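Local atomic coordinates of SUMO1 linked HERC2 ZZ domain (Small ubiquitin-related modifier 1,E3 ubiquitin-protein ligase HERC2) (Homo sapiens, PDB entry 6WW3), a protein that joins a SUMO1 tail to the zinc-binding ZZ domain of the ubiquitin ligase HERC2, a module that binds histone H3 and SUMO1. Residues K44-N47 against T48-F52; D35-E38 against T39-K42. All blocks are in the same frame, centred on the assembly; numbering follows the deposited sequence.

Interaction 1 of 2, residues K44-N47 against T48-F52; sequences KKHN and TRHTF. With ZN (zinc ion), chain D.
His-46 and His-50 meet at a zinc ion, His-46 through NE2 at 2.1 Å and His-50 through the other kind of ring nitrogen, ND1, at 2.2 Å. The two imidazoles form an oblique pair, their planes 65° apart. The CG of His-46 lies anti to its backbone N (chi1 -162°), which swings the ring toward the zinc and Phe-52. One face of that imidazole receives the edge of Phe-52, whose CZ comes to 3.6 Å from His-46 CD2, offset toward the rim of the imidazole. Replacing Phe-52 by an alanine would remove the ring edge from this face and is likely to leave the zinc-bound imidazole less firmly held, with Phe-34 still beside it.

The His-50 ring is backed by Asn-47. The CB of Asn-47 sits over the centre of the imidazole, 3.6 Å from its centroid, and the amide plane lies stacked only 13° from the ring plane. The same amide also grips the backbone: Asn-47 OD1 accepts from Arg-49 N at 2.7 Å, in the carbonyl plane, and more weakly from His-50 N. A type I turn from Asn-47 to His-50 is closed by His-50 N donating to Asn-47 O at 3.0 Å, from above the carbonyl plane. One water donates to both Asn-47 O and His-50 O, bridging the two ends of the turn.

Farther out, Asn-30 OD1 accepts from Thr-51 N, and Phe-34 meets the His-46 ring. Cys-28 and Cys-31 complete the tetrahedral Cys2His2 zinc site of the ZZ finger, in the HERC2 part of the fusion.

Interaction 2 of 2, residues D35-E38 against T39-K42; sequences DFCE and TCFK. With ZN (zinc ion), chain C.
In the HERC2 part of the chain, the second CxxC pair of the Cys4 zinc site of the ZZ finger spans the start of helix 38-43, with Cys-37 at its N-cap and Cys-40 in its first turn. Both sulfurs bind one zinc ion, Cys-37 SG at 2.4 Å and Cys-40 SG at 2.2 Å, and Cys-13 and Cys-16 supply the other two ligands. Cys-37 SG has a second task: it accepts a nearly straight bond from Cys-40 N at 3.5 Å, with an N-H...S angle of 169°. Its chi1 of 73° tucks the sulfur between the backbone N and the carbonyl carbon, where it can face the metal and the helix start together. The N-H donation would be expected to ease the negative charge on this thiolate.

The backbone carries the turn onward. Phe-41 N donates to Cys-37 O at 2.8 Å, and Lys-42 N to Glu-38 O at 3.0 Å, both i to i+4 helical bonds with the donor tilted slightly from the carbonyl plane. Glu-38 and Lys-42 lie one turn apart along the helix; their opposite charges, OE2 and NZ, stay 5.1 Å apart without touching.

On the inner side, Phe-36, on strand 35-36, packs against the helix, and Phe-34, from outside the contact, meets its ring edge-to-face. The Phe-36 side chain lies against the Cys-40 and Phe-41 backbone, its CB 3.9 Å from Phe-41 CB. The carbonyl oxygen of Cys-40 stands over the centre of the Phe-36 ring, while Phe-36 CD1 lies 3.5 Å from Cys-40 CB.

Each contact supplies half the ligands of a different zinc ion: interaction 1 gives two histidine nitrogens from an irregular loop at the surface, interaction 2 two cysteine sulfurs from a strand-to-helix junction that is partly buried, nearer the centre of the chain. A side-chain amide and a water brace the first; main-chain helical bonds and a sulfur cap brace the second. Interaction 2 comes earlier in the chain, and the two sites are joined by phenylalanines: Phe-52 CE2 rests 3.6 Å from Phe-36 CD2 and its ring also meets Phe-41 edge-to-face. Lys-44 CB, at 3.6 Å from Phe-36 CZ, adds an aliphatic contact to this shared apolar layer.

Interaction 1 of 2, residues K44-N47 against T48-F52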
ATOM      1  N   LYS A  44       4.605   6.771   7.872  1.00 13.39           N
ATOM      2  CA  LYS A  44       5.249   7.732   6.991  1.00 13.76           C
ATOM      3  C   LYS A  44       4.383   8.963   6.807  1.00 15.87           C
ATOM      4  O   LYS A  44       3.153   8.888   6.792  1.00 13.13           O
ATOM      5  CB  LYS A  44       5.563   7.125   5.622  1.00 12.45           C
ATOM      6  CG  LYS A  44       6.982   6.596   5.440  1.00 18.80           C
ATOM      7  CD  LYS A  44       7.341   5.481   6.351  1.00 17.37           C
ATOM      8  CE  LYS A  44       8.575   4.781   5.830  1.00 20.75           C
ATOM      9  NZ  LYS A  44       9.011   3.739   6.796  1.00 32.32           N
ATOM     10  N   LYS A  45       5.046  10.103   6.644  1.00 15.77           N
ATOM     11  CA  LYS A  45       4.350  11.347   6.367  1.00 19.79           C
ATOM     12  C   LYS A  45       3.951  11.413   4.894  1.00 19.15           C
ATOM     13  O   LYS A  45       4.698  10.983   4.009  1.00 18.40           O
ATOM     14  CB  LYS A  45       5.240  12.525   6.766  1.00 21.42           C
ATOM     15  N   HIS A  46       2.748  11.926   4.644  1.00 11.28           N
ATOM     16  CA  HIS A  46       2.207  12.051   3.301  1.00 12.18           C
ATOM     17  C   HIS A  46       1.233  13.213   3.339  1.00 12.21           C
ATOM     18  O   HIS A  46       0.711  13.547   4.404  1.00 12.34           O
ATOM     19  CB  HIS A  46       1.502  10.759   2.849  1.00  8.94           C
ATOM     20  CG  HIS A  46       1.310  10.652   1.366  1.00  7.39           C
ATOM     21  ND1 HIS A  46       2.299  10.203   0.520  1.00  6.83           N
ATOM     22  CD2 HIS A  46       0.244  10.933   0.579  1.00  8.97           C
ATOM     23  CE1 HIS A  46       1.852  10.212  -0.722  1.00  8.75           C
ATOM     24  NE2 HIS A  46       0.611  10.661  -0.715  1.00  6.86           N
ATOM     25  N   ASN A  47       0.993  13.821   2.172  1.00 10.11           N
ATOM     26  CA  ASN A  47       0.057  14.932   2.082  1.00 10.58           C
ATOM     27  C   ASN A  47      -1.206  14.585   2.844  1.00 11.70           C
ATOM     28  O   ASN A  47      -1.852  13.576   2.556  1.00  9.38           O
ATOM     29  CB  ASN A  47      -0.252  15.233   0.613  1.00 11.92           C
ATOM     30  CG  ASN A  47      -1.187  16.428   0.427  1.00 10.81           C
ATOM     31  OD1 ASN A  47      -2.224  16.527   1.078  1.00 11.40           O
ATOM     32  ND2 ASN A  47      -0.841  17.314  -0.501  1.00  9.69           N
ATOM     33  N   THR A  48      -1.511  15.363   3.853  1.00 11.46           N
ATOM     34  CA  THR A  48      -2.624  15.084   4.740  1.00 11.36           C
ATOM     35  C   THR A  48      -3.980  15.203   4.097  1.00 11.26           C
ATOM     36  O   THR A  48      -4.904  14.762   4.625  1.00 13.77           O
ATOM     37  CB  THR A  48      -2.559  15.942   6.021  1.00 13.68           C
ATOM     38  OG1 THR A  48      -2.506  17.303   5.681  1.00  8.51           O
ATOM     39  CG2 THR A  48      -1.298  15.570   6.838  1.00 14.97           C
ATOM     40  N   ARG A  49      -4.051  15.800   2.931  1.00 13.31           N
ATOM     41  CA  ARG A  49      -5.290  15.901   2.222  1.00 12.45           C
ATOM     42  C   ARG A  49      -5.436  14.760   1.199  1.00 15.51           C
ATOM     43  O   ARG A  49      -6.439  14.621   0.627  1.00 12.69           O
ATOM     44  CB  ARG A  49      -5.518  17.267   1.625  1.00 12.74           C
ATOM     45  CG  ARG A  49      -5.711  18.370   2.617  1.00 17.90           C
ATOM     46  CD  ARG A  49      -7.016  18.279   3.404  1.00 22.54           C
ATOM     47  NE  ARG A  49      -6.778  18.887   4.682  1.00 28.44           N
ATOM     48  CZ  ARG A  49      -7.068  20.142   4.942  1.00 30.90           C
ATOM     49  NH1 ARG A  49      -6.778  20.615   6.120  1.00 33.78           N
ATOM     50  NH2 ARG A  49      -7.642  20.932   4.010  1.00 28.58           N
ATOM     51  N   HIS A  50      -4.395  13.988   0.959  1.00 11.12           N
ATOM     52  CA  HIS A  50      -4.601  12.793   0.126  1.00 13.09           C
ATOM     53  C   HIS A  50      -5.325  11.728   0.963  1.00 12.57           C
ATOM     54  O   HIS A  50      -5.206  11.731   2.123  1.00 16.56           O
ATOM     55  CB  HIS A  50      -3.299  12.248  -0.500  1.00 11.67           C
ATOM     56  CG  HIS A  50      -2.666  13.215  -1.420  1.00 10.43           C
ATOM     57  ND1 HIS A  50      -1.589  12.922  -2.181  1.00  9.92           N
ATOM     58  CD2 HIS A  50      -2.968  14.494  -1.690  1.00 10.02           C
ATOM     59  CE1 HIS A  50      -1.252  13.964  -2.892  1.00  9.14           C
ATOM     60  NE2 HIS A  50      -2.095  14.915  -2.635  1.00  8.93           N
ATOM     61  N   THR A  51      -6.068  10.851   0.327  1.00 12.68           N
ATOM     62  CA  THR A  51      -6.751   9.731   0.969  1.00 12.68           C
ATOM     63  C   THR A  51      -6.325   8.459   0.257  1.00  9.97           C
ATOM     64  O   THR A  51      -6.090   8.471  -0.953  1.00  9.30           O
ATOM     65  CB  THR A  51      -8.287   9.855   0.926  1.00 16.54           C
ATOM     66  OG1 THR A  51      -8.723   9.913  -0.437  1.00 20.01           O
ATOM     67  CG2 THR A  51      -8.758  11.112   1.664  1.00 17.29           C
ATOM     68  N   PHE A  52      -6.182   7.379   1.016  1.00  9.08           N
ATOM     69  CA  PHE A  52      -5.744   6.095   0.490  1.00  9.48           C
ATOM     70  C   PHE A  52      -6.902   5.102   0.418  1.00 12.34           C
ATOM     71  O   PHE A  52      -7.755   5.064   1.308  1.00 14.41           O
ATOM     72  CB  PHE A  52      -4.627   5.515   1.365  1.00  9.29           C
ATOM     73  CG  PHE A  52      -3.315   6.225   1.226  1.00  7.62           C
ATOM     74  CD1 PHE A  52      -3.113   7.471   1.811  1.00  7.38           C
ATOM     75  CD2 PHE A  52      -2.285   5.646   0.511  1.00  7.92           C
ATOM     76  CE1 PHE A  52      -1.910   8.121   1.687  1.00  8.09           C
ATOM     77  CE2 PHE A  52      -1.063   6.287   0.381  1.00  6.61           C
ATOM     78  CZ  PHE A  52      -0.873   7.522   0.967  1.00  7.59           C
TER
HETATM   79 ZN    ZN D2802      -0.694  10.912  -2.344  1.00  9.22          ZN
HETATM   80  O   HOH W   1      -2.476  11.022   3.515  1.00 15.01           O

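Interaction 2 of 2, residues D35-E38 against T39-K42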
ATOM      1  N   ASP A  35       1.873   3.934  -3.604  1.00  5.98           N
ATOM      2  CA  ASP A  35       1.358   2.887  -2.730  1.00  9.20           C
ATOM      3  C   ASP A  35       2.189   2.815  -1.457  1.00  7.48           C
ATOM      4  O   ASP A  35       3.390   3.083  -1.471  1.00  7.07           O
ATOM      5  CB  ASP A  35       1.363   1.514  -3.421  1.00  6.15           C
ATOM      6  CG  ASP A  35       0.567   1.503  -4.716  1.00  7.61           C
ATOM      7  OD1 ASP A  35       1.151   1.803  -5.777  1.00  8.95           O
ATOM      8  OD2 ASP A  35      -0.631   1.167  -4.680  1.00  5.69           O
ATOM      9  N   PHE A  36       1.526   2.452  -0.355  1.00  8.09           N
ATOM     10  CA  PHE A  36       2.148   2.184   0.938  1.00  6.01           C
ATOM     11  C   PHE A  36       1.854   0.752   1.362  1.00  6.42           C
ATOM     12  O   PHE A  36       0.731   0.280   1.196  1.00  4.74           O
ATOM     13  CB  PHE A  36       1.578   3.095   2.032  1.00  7.16           C
ATOM     14  CG  PHE A  36       2.288   4.402   2.195  1.00  6.74           C
ATOM     15  CD1 PHE A  36       3.641   4.522   1.939  1.00  7.10           C
ATOM     16  CD2 PHE A  36       1.595   5.514   2.649  1.00  6.91           C
ATOM     17  CE1 PHE A  36       4.288   5.727   2.127  1.00  8.57           C
ATOM     18  CE2 PHE A  36       2.245   6.725   2.835  1.00 10.30           C
ATOM     19  CZ  PHE A  36       3.591   6.828   2.574  1.00  7.23           C
ATOM     20  N   CYS A  37       2.829   0.081   1.967  1.00  6.40           N
ATOM     21  CA  CYS A  37       2.467  -1.066   2.781  1.00  6.16           C
ATOM     22  C   CYS A  37       1.811  -0.565   4.072  1.00  8.71           C
ATOM     23  O   CYS A  37       1.742   0.640   4.333  1.00 10.71           O
ATOM     24  CB  CYS A  37       3.681  -1.946   3.070  1.00  9.26           C
ATOM     25  SG  CYS A  37       4.835  -1.239   4.270  1.00 12.58           S
ATOM     26  N   GLU A  38       1.291  -1.490   4.879  1.00  8.89           N
ATOM     27  CA  GLU A  38       0.498  -1.047   6.026  1.00 11.07           C
ATOM     28  C   GLU A  38       1.358  -0.335   7.063  1.00 11.34           C
ATOM     29  O   GLU A  38       0.945   0.697   7.607  1.00 13.75           O
ATOM     30  CB  GLU A  38      -0.260  -2.213   6.663  1.00 10.72           C
ATOM     31  CG  GLU A  38      -1.115  -1.777   7.856  1.00 13.49           C
ATOM     32  CD  GLU A  38      -2.133  -2.821   8.291  1.00 18.42           C
ATOM     33  OE1 GLU A  38      -2.361  -3.800   7.549  1.00 19.19           O
ATOM     34  OE2 GLU A  38      -2.683  -2.674   9.397  1.00 19.53           O
ATOM     35  N   THR A  39       2.551  -0.863   7.357  1.00  8.96           N
ATOM     36  CA  THR A  39       3.428  -0.183   8.305  1.00 14.58           C
ATOM     37  C   THR A  39       3.746   1.230   7.831  1.00 13.30           C
ATOM     38  O   THR A  39       3.629   2.191   8.593  1.00 13.93           O
ATOM     39  CB  THR A  39       4.728  -0.958   8.512  1.00 15.97           C
ATOM     40  OG1 THR A  39       4.441  -2.264   9.022  1.00 20.25           O
ATOM     41  CG2 THR A  39       5.605  -0.209   9.509  1.00 15.83           C
ATOM     42  N   CYS A  40       4.128   1.374   6.557  1.00 10.67           N
ATOM     43  CA  CYS A  40       4.406   2.703   6.019  1.00 12.71           C
ATOM     44  C   CYS A  40       3.167   3.582   6.056  1.00 11.49           C
ATOM     45  O   CYS A  40       3.257   4.780   6.357  1.00 11.50           O
ATOM     46  CB  CYS A  40       4.927   2.597   4.587  1.00  9.70           C
ATOM     47  SG  CYS A  40       6.626   2.076   4.500  1.00  8.60           S
ATOM     48  N   PHE A  41       1.998   3.008   5.745  1.00  9.37           N
ATOM     49  CA  PHE A  41       0.771   3.792   5.787  1.00  9.37           C
ATOM     50  C   PHE A  41       0.537   4.380   7.168  1.00 12.01           C
ATOM     51  O   PHE A  41      -0.002   5.482   7.281  1.00 13.10           O
ATOM     52  CB  PHE A  41      -0.435   2.952   5.373  1.00  7.46           C
ATOM     53  CG  PHE A  41      -1.750   3.658   5.581  1.00 10.19           C
ATOM     54  CD1 PHE A  41      -2.072   4.794   4.837  1.00  7.53           C
ATOM     55  CD2 PHE A  41      -2.659   3.198   6.516  1.00  9.75           C
ATOM     56  CE1 PHE A  41      -3.274   5.459   5.025  1.00  8.30           C
ATOM     57  CE2 PHE A  41      -3.880   3.853   6.712  1.00 11.81           C
ATOM     58  CZ  PHE A  41      -4.184   4.987   5.972  1.00 10.34           C
ATOM     59  N   LYS A  42       0.912   3.649   8.224  1.00 14.32           N
ATOM     60  CA  LYS A  42       0.700   4.085   9.597  1.00 12.17           C
ATOM     61  C   LYS A  42       1.791   5.016  10.117  1.00 15.70           C
ATOM     62  O   LYS A  42       1.594   5.618  11.175  1.00 15.33           O
ATOM     63  CB  LYS A  42       0.628   2.877  10.543  1.00 17.65           C
ATOM     64  CG  LYS A  42      -0.529   1.905  10.359  1.00 15.76           C
ATOM     65  CD  LYS A  42      -1.860   2.500  10.670  1.00 17.23           C
ATOM     66  CE  LYS A  42      -2.908   1.399  10.675  1.00 25.84           C
ATOM     67  NZ  LYS A  42      -4.300   1.940  10.702  1.00 32.47           N
TER
HETATM   68 ZN    ZN C2801       6.481   0.225   3.239  1.00 11.90          ZN